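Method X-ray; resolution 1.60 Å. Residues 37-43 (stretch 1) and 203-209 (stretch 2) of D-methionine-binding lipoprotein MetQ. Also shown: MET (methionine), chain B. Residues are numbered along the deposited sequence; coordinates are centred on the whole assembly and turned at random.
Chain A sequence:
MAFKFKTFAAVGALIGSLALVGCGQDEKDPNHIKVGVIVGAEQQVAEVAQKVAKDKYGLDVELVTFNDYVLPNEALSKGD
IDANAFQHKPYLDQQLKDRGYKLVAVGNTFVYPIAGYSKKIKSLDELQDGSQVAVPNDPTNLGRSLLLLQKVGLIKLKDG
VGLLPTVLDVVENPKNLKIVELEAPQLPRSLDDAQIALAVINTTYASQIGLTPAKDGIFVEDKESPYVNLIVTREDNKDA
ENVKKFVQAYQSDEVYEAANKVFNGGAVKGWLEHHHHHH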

# COMPACT_ATOMS: atom_id res chain seq x y z
N VAL A 37 9.88 7.06 -0.29
CA VAL A 37 9.47 5.69 0.02
C VAL A 37 9.02 5.61 1.46
O VAL A 37 9.27 6.53 2.25
CB VAL A 37 10.62 4.68 -0.23
CG1 VAL A 37 11.11 4.78 -1.67
CG2 VAL A 37 11.79 4.92 0.70
N ILE A 38 8.34 4.52 1.82
CA ILE A 38 7.85 4.35 3.19
C ILE A 38 8.81 3.49 4.02
O ILE A 38 9.31 2.46 3.54
CB ILE A 38 6.46 3.70 3.23
CG1 ILE A 38 5.52 4.34 2.21
CG2 ILE A 38 5.89 3.79 4.64
CD1 ILE A 38 5.28 5.81 2.43
N VAL A 39 9.05 3.89 5.27
CA VAL A 39 9.95 3.15 6.14
C VAL A 39 9.44 1.74 6.36
O VAL A 39 8.24 1.48 6.31
CB VAL A 39 10.14 3.83 7.51
CG1 VAL A 39 10.74 5.17 7.33
CG2 VAL A 39 8.83 3.98 8.23
N GLY A 40 10.37 0.83 6.59
CA GLY A 40 10.03 -0.57 6.80
C GLY A 40 10.50 -1.36 5.61
O GLY A 40 11.48 -1.00 4.94
N ALA A 41 9.78 -2.43 5.32
CA ALA A 41 10.22 -3.37 4.31
C ALA A 41 10.24 -2.71 2.93
O ALA A 41 11.04 -3.10 2.09
CB ALA A 41 9.33 -4.58 4.30
N GLU A 42 9.37 -1.73 2.69
CA GLU A 42 9.36 -1.08 1.38
C GLU A 42 10.64 -0.27 1.19
O GLU A 42 11.20 -0.22 0.09
CB GLU A 42 8.12 -0.19 1.19
CG GLU A 42 6.83 -1.03 1.03
CD GLU A 42 5.59 -0.23 0.68
OE1 GLU A 42 4.47 -0.76 0.87
OE2 GLU A 42 5.70 0.90 0.19
N GLN A 43 11.13 0.34 2.26
CA GLN A 43 12.42 1.03 2.19
C GLN A 43 13.54 0.05 1.89
O GLN A 43 14.45 0.36 1.11
CB GLN A 43 12.71 1.77 3.50
CG GLN A 43 14.03 2.53 3.46
CD GLN A 43 14.43 3.10 4.81
OE1 GLN A 43 13.62 3.14 5.73
NE2 GLN A 43 15.68 3.52 4.92
N THR A 203 0.23 -4.02 3.85
CA THR A 203 1.46 -4.75 4.11
C THR A 203 2.62 -3.81 4.40
O THR A 203 3.53 -4.20 5.14
CB THR A 203 1.76 -5.67 2.94
OG1 THR A 203 0.62 -6.51 2.73
CG2 THR A 203 2.97 -6.54 3.23
N THR A 204 2.57 -2.58 3.86
CA THR A 204 3.50 -1.49 4.21
C THR A 204 3.76 -1.41 5.71
O THR A 204 4.90 -1.41 6.18
CB THR A 204 2.94 -0.11 3.80
OG1 THR A 204 2.49 -0.13 2.44
CG2 THR A 204 3.99 0.97 3.97
N TYR A 205 2.66 -1.33 6.45
CA TYR A 205 2.70 -1.13 7.89
C TYR A 205 2.67 -2.44 8.67
O TYR A 205 3.31 -2.53 9.71
CB TYR A 205 1.56 -0.18 8.29
CG TYR A 205 1.67 1.16 7.57
CD1 TYR A 205 0.77 1.51 6.57
CD2 TYR A 205 2.68 2.06 7.90
CE1 TYR A 205 0.89 2.73 5.90
CE2 TYR A 205 2.81 3.28 7.23
CZ TYR A 205 1.90 3.60 6.24
OH TYR A 205 2.00 4.82 5.58
N ALA A 206 1.98 -3.47 8.17
CA ALA A 206 2.03 -4.80 8.79
C ALA A 206 3.46 -5.29 8.90
O ALA A 206 3.87 -5.89 9.90
CB ALA A 206 1.19 -5.78 8.00
N SER A 207 4.25 -5.01 7.87
CA SER A 207 5.63 -5.49 7.83
C SER A 207 6.51 -4.78 8.88
O SER A 207 7.54 -5.31 9.28
CB SER A 207 6.23 -5.28 6.44
OG SER A 207 6.47 -3.91 6.22
N GLN A 208 6.10 -3.60 9.33
CA GLN A 208 6.85 -2.88 10.35
C GLN A 208 6.87 -3.62 11.69
O GLN A 208 7.81 -3.46 12.46
CB GLN A 208 6.29 -1.48 10.55
CG GLN A 208 6.46 -0.58 9.32
CD GLN A 208 5.90 0.81 9.54
OE1 GLN A 208 5.25 1.07 10.54
NE2 GLN A 208 6.13 1.69 8.58
N ILE A 209 5.83 -4.40 11.97
CA ILE A 209 5.82 -5.21 13.19
C ILE A 209 5.92 -6.71 12.87
O ILE A 209 5.51 -7.57 13.66
CB ILE A 209 4.57 -4.92 14.03
CG1 ILE A 209 3.31 -5.10 13.21
CG2 ILE A 209 4.66 -3.50 14.56
CD1 ILE A 209 2.05 -5.24 14.06
N MET B . 1.58 -0.35 -0.38
CA MET B . 0.17 -0.02 -0.17
C MET B . -0.69 -1.18 -0.62
O MET B . -0.48 -1.67 -1.73
CB MET B . -0.22 1.24 -0.94
CG MET B . -1.61 1.77 -0.63
SD MET B . -2.07 3.25 -1.55
CE MET B . -1.08 4.48 -0.70
OXT MET B . -1.59 -1.62 0.12
O HOH W 1 7.33 -0.52 4.52

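The shortest polar contact joins Glu-42 and Thr-204. Thr-204 OG1 donates a hydrogen bond to Glu-42 OE1 at 2.6 Å. The carboxylate carries negative charge, which suits it to accept from a hydroxyl. The bound methionine sits beside this pair. MET N makes a weak hydrogen bond to Glu-42 OE1 at 3.2 Å, and Thr-204 OG1 lies 3.0 Å from MET N. The contact between the stretches therefore reaches the ligand's amino group, in keeping with a methionine-binding protein.

The second direct hydrogen bond runs from side chain to backbone. Gln-208 NE2 donates to Val-39 O at 3.1 Å, with an N-H...O angle of 159°, so the amide points nearly straight at the carbonyl. The CA-to-CB bond of Gln-208 points sideways, but the end of the side chain comes nearer.

Water 1 links the two backbones. The O of water 1 donates to Val-39 O (2.8 Å) and to Thr-204 O (3.1 Å), and accepts from Glu-42 N (3.0 Å). Val-39 O and Thr-204 O are 4.4 Å apart and both are acceptors, so the water supplies the hydrogens between them.

Stretch 1 leaves a strand at Ile-38, turns through Val-39 and Gly-40, and enters a helix at Ala-41. Stretch 2 is helical through Thr-203 to Ala-206, and Ser-207 and Gln-208 form a 3-10 segment. Gly-40 is the N-cap residue. Gly-40 CA lies 5.3 Å from Gln-208 CA. At phi/psi 110/-149 a CB on Gly-40 would be jammed against the carbonyl O of the residue before, which calls for glycine. An ideal CB on Gly-40 would also sit 3.1 Å from Gln-208 CG, which is tight.

Van der Waals packing completes the contact. Ile-38 CG2 meets Thr-204 CG2 at 3.5 Å and Tyr-205 CE2 at 4.1 Å, approaching the ring obliquely. Ala-41 CB rests 3.5 Å from Ser-207 OG, a hydroxyl that donates to Thr-204 O at 3.0 Å. Together the stretches bury 319 Å².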